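PDB 1X7F: outer surface protein, which is of uncharacterised function but probably acts as a 6-phospho-N-acetylmuramidase, hydrolysing glycosides of N-acetylmuramic acid 6-phosphate. Local coordinates for residues Ile31-Glu36 against Lys77-His82; Leu92-Ala97 against Ser110-Leu115. All blocks are in the same frame, centred on the assembly; numbering follows the deposited sequence. Where two conformers were deposited one is given.

Contact 1: Ile31-Glu36 against Lys77-His82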
loop_
_atom_site.group_PDB
_atom_site.type_symbol
_atom_site.label_atom_id
_atom_site.label_comp_id
_atom_site.label_asym_id
_atom_site.label_seq_id
_atom_site.Cartn_x
_atom_site.Cartn_y
_atom_site.Cartn_z
ATOM N N ILE A 31 1.450 -0.767 11.875
ATOM C CA ILE A 31 0.200 -0.892 12.650
ATOM C C ILE A 31 0.038 0.358 13.513
ATOM O O ILE A 31 1.032 1.007 13.871
ATOM C CB ILE A 31 0.237 -2.145 13.585
ATOM C CG1 ILE A 31 1.583 -2.232 14.345
ATOM C CG2 ILE A 31 -0.040 -3.425 12.789
ATOM C CD1 ILE A 31 1.563 -3.064 15.656
ATOM N N SER A 32 -1.202 0.692 13.870
ATOM C CA SER A 32 -1.422 1.803 14.800
ATOM C C SER A 32 -1.819 1.292 16.169
ATOM O O SER A 32 -2.470 0.253 16.263
ATOM C CB SER A 32 -2.478 2.773 14.261
ATOM O OG SER A 32 -1.982 3.436 13.117
ATOM N N LEU A 33 -1.420 2.025 17.218
ATOM C CA LEU A 33 -1.857 1.764 18.594
ATOM C C LEU A 33 -2.532 2.983 19.220
ATOM O O LEU A 33 -2.215 4.124 18.887
ATOM C CB LEU A 33 -0.679 1.328 19.495
ATOM C CG LEU A 33 0.127 0.088 19.099
ATOM C CD1 LEU A 33 1.219 -0.156 20.127
ATOM C CD2 LEU A 33 -0.769 -1.128 18.980
ATOM N N TYR A 34 -3.465 2.726 20.133
ATOM C CA TYR A 34 -4.143 3.778 20.894
ATOM C C TYR A 34 -4.255 3.242 22.300
ATOM O O TYR A 34 -5.333 2.822 22.726
ATOM C CB TYR A 34 -5.526 4.117 20.287
ATOM C CG TYR A 34 -5.432 4.461 18.811
ATOM C CD1 TYR A 34 -5.550 3.473 17.840
ATOM C CD2 TYR A 34 -5.168 5.763 18.396
ATOM C CE1 TYR A 34 -5.432 3.777 16.479
ATOM C CE2 TYR A 34 -5.032 6.074 17.049
ATOM C CZ TYR A 34 -5.171 5.080 16.097
ATOM O OH TYR A 34 -5.038 5.394 14.769
ATOM N N PRO A 35 -3.132 3.236 23.025
ATOM C CA PRO A 35 -3.056 2.542 24.307
ATOM C C PRO A 35 -4.119 2.961 25.331
ATOM O O PRO A 35 -4.543 2.134 26.144
ATOM C CB PRO A 35 -1.640 2.874 24.799
ATOM C CG PRO A 35 -0.887 3.142 23.547
ATOM C CD PRO A 35 -1.856 3.901 22.696
ATOM N N GLU A 36 -4.551 4.218 25.287
ATOM C CA GLU A 36 -5.551 4.708 26.247
ATOM C C GLU A 36 -6.927 4.074 26.030
ATOM O O GLU A 36 -7.733 4.010 26.956
ATOM C CB GLU A 36 -5.639 6.238 26.237
ATOM C CG GLU A 36 -6.267 6.841 24.992
ATOM C CD GLU A 36 -5.966 8.316 24.861
ATOM O OE1 GLU A 36 -4.832 8.651 24.455
ATOM O OE2 GLU A 36 -6.862 9.136 25.158
ATOM N N LYS A 77 6.189 3.412 27.934
ATOM C CA LYS A 77 7.578 2.959 27.941
ATOM C C LYS A 77 7.708 1.437 27.804
ATOM O O LYS A 77 8.632 0.944 27.124
ATOM C CB LYS A 77 8.269 3.416 29.227
ATOM C CG LYS A 77 9.755 3.653 29.099
ATOM C CD LYS A 77 10.349 3.958 30.466
ATOM C CE LYS A 77 11.422 5.030 30.381
ATOM N NZ LYS A 77 10.844 6.349 29.974
ATOM N N GLU A 78 6.798 0.706 28.462
ATOM C CA GLU A 78 6.768 -0.752 28.361
ATOM C C GLU A 78 6.368 -1.188 26.951
ATOM O O GLU A 78 7.076 -1.973 26.311
ATOM C CB GLU A 78 5.817 -1.354 29.401
ATOM C CG GLU A 78 5.725 -2.876 29.346
ATOM C CD GLU A 78 5.137 -3.496 30.612
ATOM O OE1 GLU A 78 4.498 -2.774 31.411
ATOM O OE2 GLU A 78 5.317 -4.722 30.804
ATOM N N ILE A 79 5.236 -0.666 26.480
ATOM C CA ILE A 79 4.747 -0.943 25.138
ATOM C C ILE A 79 5.821 -0.651 24.086
ATOM O O ILE A 79 6.089 -1.500 23.232
ATOM C CB ILE A 79 3.435 -0.157 24.841
ATOM C CG1 ILE A 79 2.296 -0.640 25.745
ATOM C CG2 ILE A 79 3.031 -0.330 23.393
ATOM C CD1 ILE A 79 1.144 0.339 25.877
ATOM N N ILE A 80 6.440 0.531 24.167
ATOM C CA ILE A 80 7.467 0.954 23.201
ATOM C C ILE A 80 8.723 0.072 23.264
ATOM O O ILE A 80 9.346 -0.209 22.230
ATOM C CB ILE A 80 7.820 2.461 23.366
ATOM C CG1 ILE A 80 6.664 3.337 22.871
ATOM C CG2 ILE A 80 9.089 2.810 22.600
ATOM C CD1 ILE A 80 6.758 4.809 23.262
ATOM N N ASN A 81 9.071 -0.371 24.469
ATOM C CA ASN A 81 10.206 -1.275 24.662
ATOM C C ASN A 81 9.931 -2.639 24.026
ATOM O O ASN A 81 10.812 -3.243 23.409
ATOM C CB ASN A 81 10.514 -1.443 26.151
ATOM C CG ASN A 81 11.982 -1.265 26.468
ATOM O OD1 ASN A 81 12.851 -1.938 25.902
ATOM N ND2 ASN A 81 12.270 -0.363 27.402
ATOM N N HIS A 82 8.701 -3.114 24.189
ATOM C CA HIS A 82 8.273 -4.350 23.565
ATOM C C HIS A 82 8.348 -4.198 22.042
ATOM O O HIS A 82 8.817 -5.102 21.352
ATOM C CB HIS A 82 6.862 -4.706 24.023
ATOM C CG HIS A 82 6.426 -6.076 23.619
ATOM N ND1 HIS A 82 5.549 -6.301 22.576
ATOM C CD2 HIS A 82 6.749 -7.296 24.112
ATOM C CE1 HIS A 82 5.350 -7.600 22.448
ATOM N NE2 HIS A 82 6.064 -8.225 23.370
#
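Where strand 31-33 gives way to the 3-10 turn begun by Pro35, the chain runs past helix residues 77-82 with its backbone held well off: the nearest alpha carbons, the CA atoms of Pro35 and Ile79, are 8.6 Å apart. Ile79 reaches across from the helix. Both of its branches work, each on a different partner. The gamma-methyl CG2, anti to the backbone N, meets Leu33 CD1 at 3.7 Å, and the two side chains lie alongside one another, pointing opposite ways. The longer arm, with CG1 beside the backbone N (chi1 -65°) and then extended, carries CD1 to Pro35, reaching its CB at 3.9 Å. No hydrogen bond crosses between the two segments, and together they bury 106 Å². A forked residue suits this place because its two branches can touch two neighbours at once. Leu33 is likewise stretched out, its CD1 anti to CA, which sends that methyl toward the helix.

The strand is the first of the eight parallel strands of a beta/alpha barrel, and the helix lies in the connection between the second and third. Leu33 therefore belongs to the apolar layer between strands and surrounding helices, where it also touches Tyr46 of helix 40-51. Its neighbours Ser32 and Tyr34 direct their hydroxyls elsewhere, to the carbonyl oxygens of Ile249 and Gly250 at the C-terminal end of strand 246-249. Pro35, having no N-H to offer, fits naturally at the start of a 3-10 turn, and its compact ring gives Ile79 a carbon surface while also touching Asp43.

Contact 2: Leu92-Ala97 against Ser110-Leu115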
loop_
_atom_site.group_PDB
_atom_site.type_symbol
_atom_site.label_atom_id
_atom_site.label_comp_id
_atom_site.label_asym_id
_atom_site.label_seq_id
_atom_site.Cartn_x
_atom_site.Cartn_y
_atom_site.Cartn_z
ATOM N N LEU A 92 5.566 8.640 17.306
ATOM C CA LEU A 92 4.597 9.214 18.250
ATOM C C LEU A 92 3.870 10.441 17.712
ATOM O O LEU A 92 4.491 11.396 17.250
ATOM C CB LEU A 92 5.271 9.594 19.572
ATOM C CG LEU A 92 5.021 8.748 20.826
ATOM C CD1 LEU A 92 5.945 9.211 21.947
ATOM C CD2 LEU A 92 3.561 8.821 21.286
ATOM N N ASP A 93 2.543 10.398 17.777
ATOM C CA ASP A 93 1.727 11.593 17.585
ATOM C C ASP A 93 1.138 12.024 18.930
ATOM O O ASP A 93 0.266 11.354 19.492
ATOM C CB ASP A 93 0.622 11.352 16.556
ATOM C CG ASP A 93 0.132 12.634 15.915
ATOM O OD1 ASP A 93 0.277 13.715 16.540
ATOM O OD2 ASP A 93 -0.408 12.654 14.786
ATOM N N VAL A 94 1.642 13.135 19.450
ATOM C CA VAL A 94 1.195 13.649 20.747
ATOM C C VAL A 94 0.395 14.939 20.535
ATOM O O VAL A 94 0.813 15.819 19.772
ATOM C CB VAL A 94 2.392 13.864 21.729
ATOM C CG1 VAL A 94 1.914 14.316 23.108
ATOM C CG2 VAL A 94 3.229 12.586 21.856
ATOM N N ALA A 95 -0.769 15.021 21.180
ATOM C CA ALA A 95 -1.614 16.219 21.137
ATOM C C ALA A 95 -0.891 17.432 21.751
ATOM O O ALA A 95 -0.458 17.378 22.912
ATOM C CB ALA A 95 -2.943 15.964 21.848
ATOM N N PRO A 96 -0.736 18.503 20.961
ATOM C CA PRO A 96 -0.075 19.734 21.419
ATOM C C PRO A 96 -0.702 20.402 22.649
ATOM O O PRO A 96 -0.129 21.351 23.179
ATOM C CB PRO A 96 -0.168 20.655 20.197
ATOM C CG PRO A 96 -0.245 19.711 19.051
ATOM C CD PRO A 96 -1.143 18.610 19.547
ATOM N N ALA A 97 -1.858 19.907 23.093
ATOM C CA ALA A 97 -2.519 20.425 24.294
ATOM C C ALA A 97 -1.992 19.787 25.583
ATOM O O ALA A 97 -1.938 20.446 26.630
ATOM C CB ALA A 97 -4.033 20.251 24.192
ATOM N N SER A 110 13.344 15.614 24.330
ATOM C CA SER A 110 13.915 14.598 25.220
ATOM C C SER A 110 12.868 13.638 25.778
ATOM O O SER A 110 13.121 12.433 25.874
ATOM C CB SER A 110 14.695 15.259 26.370
ATOM O OG SER A 110 14.047 16.434 26.846
ATOM N N PHE A 111 11.695 14.168 26.132
ATOM C CA PHE A 111 10.591 13.338 26.629
ATOM C C PHE A 111 10.210 12.207 25.653
ATOM O O PHE A 111 9.895 11.094 26.086
ATOM C CB PHE A 111 9.363 14.195 26.972
ATOM C CG PHE A 111 8.150 13.384 27.380
ATOM C CD1 PHE A 111 8.049 12.856 28.670
ATOM C CD2 PHE A 111 7.117 13.137 26.470
ATOM C CE1 PHE A 111 6.938 12.097 29.049
ATOM C CE2 PHE A 111 6.001 12.377 26.838
ATOM C CZ PHE A 111 5.912 11.860 28.136
ATOM N N PHE A 112 10.237 12.496 24.350
ATOM C CA PHE A 112 9.950 11.487 23.328
ATOM C C PHE A 112 11.086 10.466 23.217
ATOM O O PHE A 112 10.844 9.280 22.976
ATOM C CB PHE A 112 9.669 12.141 21.965
ATOM C CG PHE A 112 8.684 13.290 22.038
ATOM C CD1 PHE A 112 7.343 13.066 22.365
ATOM C CD2 PHE A 112 9.097 14.601 21.781
ATOM C CE1 PHE A 112 6.432 14.130 22.440
ATOM C CE2 PHE A 112 8.191 15.673 21.852
ATOM C CZ PHE A 112 6.857 15.437 22.183
ATOM N N ALA A 113 12.319 10.938 23.418
ATOM C CA ALA A 113 13.504 10.076 23.451
ATOM C C ALA A 113 13.456 9.098 24.627
ATOM O O ALA A 113 13.719 7.903 24.454
ATOM C CB ALA A 113 14.779 10.918 23.509
ATOM N N GLU A 114 13.099 9.614 25.808
ATOM C CA GLU A 114 13.015 8.812 27.034
ATOM C C GLU A 114 11.994 7.677 26.944
ATOM O O GLU A 114 12.186 6.618 27.546
ATOM C CB GLU A 114 12.718 9.697 28.256
ATOM C CG GLU A 114 13.743 10.793 28.541
ATOM C CD GLU A 114 15.104 10.263 28.989
ATOM O OE1 GLU A 114 15.781 9.549 28.202
ATOM O OE2 GLU A 114 15.510 10.581 30.128
ATOM N N LEU A 115 10.910 7.906 26.202
ATOM C CA LEU A 115 9.922 6.857 25.937
ATOM C C LEU A 115 10.491 5.735 25.079
ATOM O O LEU A 115 10.138 4.570 25.259
ATOM C CB LEU A 115 8.675 7.422 25.248
ATOM C CG LEU A 115 7.660 8.231 26.055
ATOM C CD1 LEU A 115 6.315 8.142 25.362
ATOM C CD2 LEU A 115 7.554 7.755 27.508
#
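Leu92 and Val94 meet Phe112 and Leu115 in an apolar strand-to-helix packing, at the third strand of the parallel barrel and the short helix that follows it on the way to the fourth. The segment axes come within 11.1 Å of each other at 135°, so the helix runs back obliquely against the strand, as expected in a beta-alpha-beta crossover. Leu92 and Val94, two apart on the strand, present the same face to the helix, whereas Asp93 between them points away. On the helix the three-residue spacing of Phe112 and Leu115 sets both on one side.

Phe112 meets both strand residues, as its broad flat ring allows. With CG beside the backbone N (chi1 -48°), the ring extends toward the strand: Leu92 CD1 sits at its edge, near its plane, 4.1 Å from CD1 of Phe112, while Val94 CG2 approaches CE1 of the same ring obliquely at 3.6 Å. The branched Val94 suits a strand and offers a methyl that stays close to the backbone. Leu92 is turned away from a staggered chi1 (-107°), and in this setting its CD1 also touches Leu115 CD1, at 3.6 Å. The two leucines cross at about a right angle, each long enough to span the wide backbone separation with a terminal methyl. Leu115 also reaches Phe76 and Ile80 of helix 74-85.

Every contact between the segments is carbon against carbon, without a hydrogen bond or charge pair, so their mutual attraction probably rests on van der Waals contact and the exclusion of water rather than on directional bonds.

From the N terminus, the chain leaves contact 1 at the end of the first barrel strand, passes helix 40-51 and strand 55-62, and returns to it at helix 74-85, closing a loop of 40 residues. Strand 89-94 then opens contact 2, which helix 110-115 closes after a connection of 12 residues, part of it not modelled. The two loops thus follow in series, neither nesting nor crossing. Their centres are about 13 Å apart, and both contacts reach the same parallel sheet. Their helices are neighbours: Lys77 NZ probably donates a hydrogen bond to Glu114 O at 2.8 Å, while Ile80 packs beside the Leu115 carbonyl. Together they join the first and third strands to successive outer helices.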